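Local coordinates for dihydropyrimidinase (Brevibacillus agri, PDB 3SFW), which probably catalyses the reversible hydrolytic opening of dihydropyrimidine rings, using a pair of zinc ions held at the mouth of its barrel, at residues 121-126 / 374-379; 161-166 / 225-230; 168-173 / 178-183. All coordinates share one frame; numbering follows the deposited sequence.

Contact 1: residues 121-126 / 374-379; sequences GFHLMV and KLFGMF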
loop_
_atom_site.group_PDB
_atom_site.type_symbol
_atom_site.label_atom_id
_atom_site.label_comp_id
_atom_site.label_asym_id
_atom_site.label_seq_id
_atom_site.Cartn_x
_atom_site.Cartn_y
_atom_site.Cartn_z
ATOM N N GLY A 121 -3.781 9.912 36.819
ATOM C CA GLY A 121 -5.092 10.109 36.278
ATOM C C GLY A 121 -5.704 8.757 36.057
ATOM O O GLY A 121 -5.046 7.706 36.309
ATOM N N PHE A 122 -6.963 8.753 35.608
ATOM C CA PHE A 122 -7.615 7.519 35.209
ATOM C C PHE A 122 -8.102 7.593 33.765
ATOM O O PHE A 122 -8.680 8.602 33.348
ATOM C CB PHE A 122 -8.846 7.222 36.105
ATOM C CG PHE A 122 -8.508 7.026 37.565
ATOM C CD1 PHE A 122 -7.383 6.271 37.966
ATOM C CD2 PHE A 122 -9.321 7.599 38.542
ATOM C CE1 PHE A 122 -7.030 6.178 39.267
ATOM C CE2 PHE A 122 -8.959 7.504 39.901
ATOM C CZ PHE A 122 -7.851 6.770 40.263
ATOM N N HIS A 123 -8.010 6.452 33.052
ATOM C CA HIS A 123 -8.881 6.192 31.877
ATOM C C HIS A 123 -10.124 5.429 32.355
ATOM O O HIS A 123 -10.097 4.795 33.403
ATOM C CB HIS A 123 -8.176 5.301 30.824
ATOM C CG HIS A 123 -6.743 5.645 30.571
ATOM N ND1 HIS A 123 -6.340 6.771 29.855
ATOM C CD2 HIS A 123 -5.613 4.952 30.866
ATOM C CE1 HIS A 123 -5.021 6.733 29.730
ATOM N NE2 HIS A 123 -4.558 5.684 30.405
ATOM N N LEU A 124 -11.147 5.336 31.517
ATOM C CA LEU A 124 -12.362 4.551 31.919
ATOM C C LEU A 124 -12.693 3.493 30.880
ATOM O O LEU A 124 -12.886 3.815 29.693
ATOM C CB LEU A 124 -13.561 5.502 32.062
ATOM C CG LEU A 124 -14.845 4.801 32.528
ATOM C CD1 LEU A 124 -14.652 4.316 33.978
ATOM C CD2 LEU A 124 -15.965 5.845 32.471
ATOM N N MET A 125 -12.761 2.235 31.318
ATOM C CA MET A 125 -13.240 1.117 30.462
ATOM C C MET A 125 -14.720 1.263 30.119
ATOM O O MET A 125 -15.529 1.563 30.993
ATOM C CB MET A 125 -13.020 -0.192 31.189
ATOM C CG MET A 125 -13.713 -1.384 30.487
ATOM S SD MET A 125 -13.358 -2.823 31.578
ATOM C CE MET A 125 -14.613 -3.943 30.908
ATOM N N VAL A 126 -15.069 1.095 28.856
ATOM C CA VAL A 126 -16.513 1.015 28.447
ATOM C C VAL A 126 -16.784 -0.429 28.008
ATOM O O VAL A 126 -16.069 -0.948 27.138
ATOM C CB VAL A 126 -16.845 2.023 27.319
ATOM C CG1 VAL A 126 -18.318 1.943 26.900
ATOM C CG2 VAL A 126 -16.524 3.441 27.797
ATOM N N LYS A 374 0.190 15.541 26.061
ATOM C CA LYS A 374 -0.620 16.217 25.073
ATOM C C LYS A 374 -1.855 15.356 24.623
ATOM O O LYS A 374 -2.998 15.834 24.595
ATOM C CB LYS A 374 0.270 16.562 23.881
ATOM C CG LYS A 374 1.190 17.771 24.203
ATOM C CD LYS A 374 2.230 17.953 23.131
ATOM C CE LYS A 374 2.981 19.298 23.373
ATOM N NZ LYS A 374 3.873 19.445 22.194
ATOM N N LEU A 375 -1.632 14.069 24.393
ATOM C CA LEU A 375 -2.718 13.205 23.929
ATOM C C LEU A 375 -3.714 12.956 25.059
ATOM O O LEU A 375 -4.859 12.660 24.794
ATOM C CB LEU A 375 -2.171 11.850 23.441
ATOM C CG LEU A 375 -1.491 11.980 22.070
ATOM C CD1 LEU A 375 -0.738 10.649 21.662
ATOM C CD2 LEU A 375 -2.556 12.362 21.024
ATOM N N PHE A 376 -3.233 12.995 26.309
ATOM C CA PHE A 376 -4.083 12.672 27.470
ATOM C C PHE A 376 -4.498 13.892 28.302
ATOM O O PHE A 376 -5.092 13.755 29.366
ATOM C CB PHE A 376 -3.387 11.596 28.325
ATOM C CG PHE A 376 -3.413 10.251 27.642
ATOM C CD1 PHE A 376 -4.622 9.571 27.510
ATOM C CD2 PHE A 376 -2.283 9.755 26.983
ATOM C CE1 PHE A 376 -4.691 8.357 26.792
ATOM C CE2 PHE A 376 -2.322 8.512 26.325
ATOM C CZ PHE A 376 -3.543 7.852 26.148
ATOM N N GLY A 377 -4.301 15.081 27.745
ATOM C CA GLY A 377 -4.972 16.292 28.336
ATOM C C GLY A 377 -4.327 16.749 29.639
ATOM O O GLY A 377 -5.009 17.250 30.555
ATOM N N MET A 378 -3.007 16.568 29.736
ATOM C CA MET A 378 -2.262 16.907 30.969
ATOM C C MET A 378 -1.222 17.969 30.649
ATOM O O MET A 378 -0.407 18.261 31.468
ATOM C CB MET A 378 -1.499 15.646 31.516
ATOM C CG MET A 378 -2.457 14.491 31.962
ATOM S SD MET A 378 -1.634 12.842 32.009
ATOM C CE MET A 378 -0.703 13.024 33.508
ATOM N N PHE A 379 -1.251 18.541 29.444
ATOM C CA PHE A 379 -0.178 19.458 29.014
ATOM C C PHE A 379 -0.769 20.879 29.067
ATOM O O PHE A 379 -1.907 21.079 28.655
ATOM C CB PHE A 379 0.234 19.143 27.563
ATOM C CG PHE A 379 1.454 19.911 27.106
ATOM C CD1 PHE A 379 1.320 21.073 26.351
ATOM C CD2 PHE A 379 2.727 19.482 27.486
ATOM C CE1 PHE A 379 2.478 21.810 25.968
ATOM C CE2 PHE A 379 3.835 20.209 27.134
ATOM C CZ PHE A 379 3.711 21.352 26.356
#
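His123 and Phe376 carry this contact between strand 119-124, a strand of the amidohydrolase TIM barrel, and the end of helix 361-376; His123 lies inside the barrel, near the metal site. They form an offset edge-to-face pair, the imidazole giving its edge to the phenyl face, with centroids 5.1 Å apart and planes at 63°. The tight spot is His123 CE1, which lies 3.4 Å from Phe376 CE1 and 3.6 Å from Phe376 CD1. With CG beside its own backbone N (chi1 -72°), Phe376 reaches in to meet the histidine, and Tyr236 adds another edge-to-face partner. Cut back to an alanine, this residue would probably leave a gap beside His123 CE1 and cost Tyr236 its edge-to-face partner, with Phe92 still against the histidine.

Away from the rings the fit slackens. Met378 CE comes no nearer than 5.5 Å to Gly121 N, while the partly exposed Lys374 and Phe379 pack on Ala13 and Ser14, respectively, of the second subunit, Lys374 CE sitting 3.6 Å above the centre of the Phe379 ring. Gly377, at positive phi, forms a Schellman motif after the last turn.

Both imidazole nitrogens are engaged, ND1 with Ser148 and NE2 with Pro57 O. The C-H between them is likely to be polarised and points obliquely at the phenyl ring, consistent with a weak CH-pi component; with both nitrogens paired, the imidazole can stay buried.

Contact 2: residues 161-166 / 225-230; sequences ADDETL and IALTAL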
loop_
_atom_site.group_PDB
_atom_site.type_symbol
_atom_site.label_atom_id
_atom_site.label_comp_id
_atom_site.label_asym_id
_atom_site.label_seq_id
_atom_site.Cartn_x
_atom_site.Cartn_y
_atom_site.Cartn_z
ATOM N N ALA A 161 -15.729 -5.988 24.386
ATOM C CA ALA A 161 -16.865 -5.251 23.811
ATOM C C ALA A 161 -16.961 -5.524 22.323
ATOM O O ALA A 161 -15.996 -5.986 21.707
ATOM C CB ALA A 161 -16.680 -3.723 24.020
ATOM N N ASP A 162 -18.104 -5.206 21.740
ATOM C CA ASP A 162 -18.335 -5.516 20.335
ATOM C C ASP A 162 -18.345 -4.247 19.480
ATOM O O ASP A 162 -18.005 -3.170 19.962
ATOM C CB ASP A 162 -19.637 -6.313 20.184
ATOM C CG ASP A 162 -20.861 -5.522 20.557
ATOM O OD1 ASP A 162 -20.793 -4.287 20.734
ATOM O OD2 ASP A 162 -21.945 -6.155 20.644
ATOM N N ASP A 163 -18.576 -4.423 18.183
ATOM C CA ASP A 163 -18.544 -3.317 17.243
ATOM C C ASP A 163 -19.591 -2.266 17.531
ATOM O O ASP A 163 -19.350 -1.081 17.310
ATOM C CB ASP A 163 -18.668 -3.807 15.798
ATOM C CG ASP A 163 -17.414 -4.549 15.324
ATOM O OD1 ASP A 163 -16.361 -4.497 16.034
ATOM O OD2 ASP A 163 -17.486 -5.142 14.228
ATOM N N GLU A 164 -20.782 -2.693 17.922
ATOM C CA GLU A 164 -21.790 -1.711 18.357
ATOM C C GLU A 164 -21.284 -0.831 19.522
ATOM O O GLU A 164 -21.388 0.423 19.464
ATOM C CB GLU A 164 -23.098 -2.448 18.735
ATOM C CG GLU A 164 -24.134 -1.524 19.367
ATOM C CD GLU A 164 -25.447 -2.255 19.757
ATOM O OE1 GLU A 164 -26.395 -1.551 20.149
ATOM O OE2 GLU A 164 -25.537 -3.501 19.665
ATOM N N THR A 165 -20.678 -1.442 20.531
ATOM C CA THR A 165 -20.141 -0.665 21.640
ATOM C C THR A 165 -19.027 0.272 21.181
ATOM O O THR A 165 -18.987 1.451 21.566
ATOM C CB THR A 165 -19.683 -1.580 22.775
ATOM O OG1 THR A 165 -20.847 -2.175 23.354
ATOM C CG2 THR A 165 -18.966 -0.800 23.838
ATOM N N LEU A 166 -18.123 -0.242 20.360
ATOM C CA LEU A 166 -16.956 0.563 19.977
ATOM C C LEU A 166 -17.406 1.710 19.086
ATOM O O LEU A 166 -16.997 2.856 19.280
ATOM C CB LEU A 166 -15.881 -0.323 19.290
ATOM C CG LEU A 166 -14.726 0.466 18.634
ATOM C CD1 LEU A 166 -14.009 1.330 19.707
ATOM C CD2 LEU A 166 -13.742 -0.519 17.975
ATOM N N ILE A 225 -9.742 1.272 13.389
ATOM C CA ILE A 225 -9.400 2.429 12.569
ATOM C C ILE A 225 -10.554 2.786 11.613
ATOM O O ILE A 225 -10.937 3.945 11.512
ATOM C CB ILE A 225 -8.117 2.155 11.742
ATOM C CG1 ILE A 225 -6.905 2.342 12.640
ATOM C CG2 ILE A 225 -8.095 3.051 10.476
ATOM C CD1 ILE A 225 -5.617 1.767 12.055
ATOM N N ALA A 226 -11.176 1.783 11.007
ATOM C CA ALA A 226 -12.283 2.034 10.090
ATOM C C ALA A 226 -13.476 2.669 10.817
ATOM O O ALA A 226 -14.111 3.614 10.304
ATOM C CB ALA A 226 -12.742 0.704 9.428
ATOM N N LEU A 227 -13.778 2.164 12.003
ATOM C CA LEU A 227 -14.921 2.676 12.759
ATOM C C LEU A 227 -14.610 4.091 13.232
ATOM O O LEU A 227 -15.484 4.955 13.234
ATOM C CB LEU A 227 -15.172 1.761 13.984
ATOM C CG LEU A 227 -16.244 0.671 13.774
ATOM C CD1 LEU A 227 -15.976 -0.160 12.508
ATOM C CD2 LEU A 227 -16.288 -0.207 15.007
ATOM N N THR A 228 -13.351 4.358 13.559
ATOM C CA THR A 228 -12.934 5.724 13.897
ATOM C C THR A 228 -13.127 6.688 12.712
ATOM O O THR A 228 -13.665 7.759 12.899
ATOM C CB THR A 228 -11.448 5.798 14.381
ATOM O OG1 THR A 228 -11.322 5.000 15.559
ATOM C CG2 THR A 228 -11.055 7.222 14.708
ATOM N N ALA A 229 -12.683 6.313 11.504
ATOM C CA ALA A 229 -12.919 7.148 10.338
ATOM C C ALA A 229 -14.425 7.381 10.079
ATOM O O ALA A 229 -14.820 8.494 9.792
ATOM C CB ALA A 229 -12.263 6.489 9.080
ATOM N N LEU A 230 -15.229 6.324 10.197
ATOM C CA LEU A 230 -16.730 6.367 10.009
ATOM C C LEU A 230 -17.419 7.257 11.065
ATOM O O LEU A 230 -18.445 7.892 10.785
ATOM C CB LEU A 230 -17.286 4.947 10.117
ATOM C CG LEU A 230 -17.028 4.089 8.843
ATOM C CD1 LEU A 230 -17.186 2.590 9.143
ATOM C CD2 LEU A 230 -17.998 4.507 7.775
#
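Leu227 reaches across from helix 214-230 and sets one methyl against the first turn of helix 163-176. That methyl, Leu227 CD2, does all the touching: it lies 3.9 Å from Leu166 CD2 and 4.0 Å from Leu166 CG, and it rests at 3.9 Å from Asp163 O. The Leu166 and Leu227 side chains cross obliquely. Leu166 is extended toward its partner, CG anti to the backbone N (chi1 170°), whereas Leu227 is off a staggered position (chi1 -96°), which puts CD2 over the helix turn.

One shell out, Phe167 and Leu170 of the same helix pack against Leu227 too, and Val189 of the third subunit covers it further. The turn that receives the methyl is fixed by Asp162, the N-cap: its OD1 accepts from Thr165 N at 2.9 Å in a nearly straight bond (167°). Asp163 contributes its backbone to the leucine and sends its carboxylate elsewhere, OD1 to a salt bridge with Arg223 and OD2 to Asn186 of the third subunit.

Two neighbouring outer helices of the TIM barrel thus pack side by side, with the third subunit against both. The leucine contact itself is apolar and undirected; the directed bond between these helices is the Asp163-Arg223 salt bridge. Orientation is likely to owe more to the cap and to that bridge, which links the start of one helix to the other just ahead of Leu227.

Contact 3: residues 168-173 / 178-183; sequences KTLIRA and ALVQVH. With ZN (zinc ion), chain D.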
loop_
_atom_site.group_PDB
_atom_site.type_symbol
_atom_site.label_atom_id
_atom_site.label_comp_id
_atom_site.label_asym_id
_atom_site.label_seq_id
_atom_site.Cartn_x
_atom_site.Cartn_y
_atom_site.Cartn_z
ATOM N N LYS A 168 -20.485 3.255 18.806
ATOM C CA LYS A 168 -21.221 4.198 19.656
ATOM C C LYS A 168 -20.298 5.001 20.574
ATOM O O LYS A 168 -20.490 6.218 20.739
ATOM C CB LYS A 168 -22.266 3.436 20.469
ATOM C CG LYS A 168 -23.432 2.989 19.604
ATOM C CD LYS A 168 -24.455 2.260 20.489
ATOM C CE LYS A 168 -25.761 2.051 19.746
ATOM N NZ LYS A 168 -26.781 1.474 20.700
ATOM N N THR A 169 -19.264 4.343 21.112
ATOM C CA THR A 169 -18.366 5.009 22.043
ATOM C C THR A 169 -17.548 6.048 21.278
ATOM O O THR A 169 -17.356 7.191 21.747
ATOM C CB THR A 169 -17.461 4.018 22.751
ATOM O OG1 THR A 169 -18.262 3.116 23.504
ATOM C CG2 THR A 169 -16.463 4.733 23.691
ATOM N N LEU A 170 -17.157 5.699 20.059
ATOM C CA LEU A 170 -16.378 6.660 19.213
ATOM C C LEU A 170 -17.212 7.887 18.829
ATOM O O LEU A 170 -16.724 9.029 18.903
ATOM C CB LEU A 170 -15.862 5.978 17.935
ATOM C CG LEU A 170 -14.663 5.027 18.158
ATOM C CD1 LEU A 170 -14.631 3.983 16.980
ATOM C CD2 LEU A 170 -13.338 5.849 18.240
ATOM N N ILE A 171 -18.487 7.651 18.522
ATOM C CA ILE A 171 -19.392 8.756 18.172
ATOM C C ILE A 171 -19.584 9.674 19.356
ATOM O O ILE A 171 -19.494 10.898 19.242
ATOM C CB ILE A 171 -20.740 8.237 17.665
ATOM C CG1 ILE A 171 -20.514 7.602 16.279
ATOM C CG2 ILE A 171 -21.747 9.380 17.504
ATOM C CD1 ILE A 171 -21.647 6.903 15.767
ATOM N N ARG A 172 -19.851 9.078 20.496
ATOM C CA ARG A 172 -20.057 9.858 21.720
ATOM C C ARG A 172 -18.777 10.572 22.125
ATOM O O ARG A 172 -18.814 11.702 22.609
ATOM C CB ARG A 172 -20.539 8.927 22.824
ATOM C CG ARG A 172 -20.841 9.680 24.150
ATOM C CD ARG A 172 -21.923 10.780 23.934
ATOM N NE ARG A 172 -22.565 11.148 25.214
ATOM C CZ ARG A 172 -23.102 12.347 25.499
ATOM N NH1 ARG A 172 -23.600 12.562 26.719
ATOM N NH2 ARG A 172 -23.132 13.330 24.599
ATOM N N ALA A 173 -17.645 9.875 22.042
ATOM C CA ALA A 173 -16.352 10.497 22.338
ATOM C C ALA A 173 -16.065 11.710 21.452
ATOM O O ALA A 173 -15.499 12.698 21.930
ATOM C CB ALA A 173 -15.188 9.440 22.220
ATOM N N ALA A 178 -13.498 13.198 23.876
ATOM C CA ALA A 178 -12.688 12.150 24.487
ATOM C C ALA A 178 -11.874 11.437 23.432
ATOM O O ALA A 178 -12.317 11.285 22.289
ATOM C CB ALA A 178 -13.583 11.117 25.244
ATOM N N LEU A 179 -10.766 10.858 23.886
ATOM C CA LEU A 179 -9.931 9.974 23.037
ATOM C C LEU A 179 -10.359 8.525 23.361
ATOM O O LEU A 179 -10.578 8.203 24.540
ATOM C CB LEU A 179 -8.462 10.160 23.476
ATOM C CG LEU A 179 -7.411 9.294 22.749
ATOM C CD1 LEU A 179 -7.404 9.608 21.277
ATOM C CD2 LEU A 179 -6.083 9.618 23.392
ATOM N N VAL A 180 -10.573 7.708 22.328
ATOM C CA VAL A 180 -10.938 6.288 22.531
ATOM C C VAL A 180 -9.648 5.473 22.357
ATOM O O VAL A 180 -8.999 5.563 21.329
ATOM C CB VAL A 180 -12.012 5.819 21.540
ATOM C CG1 VAL A 180 -12.279 4.303 21.735
ATOM C CG2 VAL A 180 -13.337 6.576 21.815
ATOM N N GLN A 181 -9.346 4.663 23.376
ATOM C CA GLN A 181 -8.242 3.718 23.366
ATOM C C GLN A 181 -8.793 2.347 23.012
ATOM O O GLN A 181 -9.850 1.978 23.519
ATOM C CB GLN A 181 -7.672 3.630 24.741
ATOM C CG GLN A 181 -6.940 4.900 25.173
ATOM C CD GLN A 181 -6.735 4.900 26.658
ATOM O OE1 GLN A 181 -5.588 4.787 27.162
ATOM N NE2 GLN A 181 -7.796 4.986 27.361
ATOM N N VAL A 182 -8.064 1.574 22.203
ATOM C CA VAL A 182 -8.435 0.171 22.050
ATOM C C VAL A 182 -7.309 -0.775 22.416
ATOM O O VAL A 182 -6.197 -0.587 21.973
ATOM C CB VAL A 182 -8.901 -0.113 20.604
ATOM C CG1 VAL A 182 -8.856 -1.539 20.301
ATOM C CG2 VAL A 182 -10.300 0.478 20.371
ATOM N N HIS A 183 -7.678 -1.907 23.032
ATOM C CA HIS A 183 -6.867 -3.132 23.026
ATOM C C HIS A 183 -7.310 -3.909 21.779
ATOM O O HIS A 183 -8.424 -4.461 21.758
ATOM C CB HIS A 183 -7.143 -3.998 24.305
ATOM C CG HIS A 183 -6.436 -5.328 24.285
ATOM N ND1 HIS A 183 -5.469 -5.689 25.209
ATOM C CD2 HIS A 183 -6.531 -6.365 23.408
ATOM C CE1 HIS A 183 -5.033 -6.908 24.918
ATOM N NE2 HIS A 183 -5.644 -7.330 23.822
HETATM ZN ZN ZN D . -4.337 -4.622 26.765
HETATM O O HOH W 1 -5.346 -5.422 28.428
HETATM O O HOH W 2 -3.277 -6.488 27.399
#
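Apolar packing does most of the work here, and Val180 is its hub. Val180 CG2, beside the backbone N while CG1 is anti to it (chi1 176°), presses on Ala173 CB at 3.4 Å, closer than carbons usually sit. Leu170 comes in at about a right angle and puts its CD2 3.6 Å from Val180 CB. Thr169 adds a looser touch, its CG2 at 4.1 Å from Val180 CG2, while its hydroxyl bonds back to Thr165 O. Nearer the turn, the two alanines meet methyl to methyl, Ala173 CB to Ala178 CB at 3.8 Å.

A single hydrogen bond joins the backbones: Ala178 N donates to Ala173 O at 2.8 Å and 161°, the donor tilted out of the carbonyl plane. It holds the chain close as it leaves the helix and reverses into the strand.

Metal binding takes over at the far end. His183 ND1 binds a zinc ion at 2.2 Å, with two water oxygens as further ligands; His239 and the carboxylated Lys150 belong to the same metal site. Held by the zinc at ND1 and by Glu185 at NE2, the imidazole is probably fixed in rotation.

Helix 168-173 and strand 180-182 run nearly antiparallel (151°). This is the helix-to-strand return of a TIM barrel, here of the amidohydrolase family, whose metal ligands sit at the C-terminal ends of the strands.

How the contacts relate
The three contacts work outward through one TIM barrel. Contact 1 lies in the interior, contact 3 joins strand 180-182 to its helix, and contact 2 packs that helix on its neighbour 214-230; along the chain, contact 3 is nested within contact 2 and contact 2 within contact 1. Centres of contacts 2 and 3 are about 8 Å apart, and Leu166 CD1 reaches Val182 CG2 at 3.9 Å. Contacts 1 and 3, about 12 Å apart between centres, meet where Gln181 OE1 lies 3.3 Å from His123 CE1. Contact 3 supplies a zinc ligand directly; the side chains of His123 and Leu166 lie about 8 and 13 Å from a zinc ion.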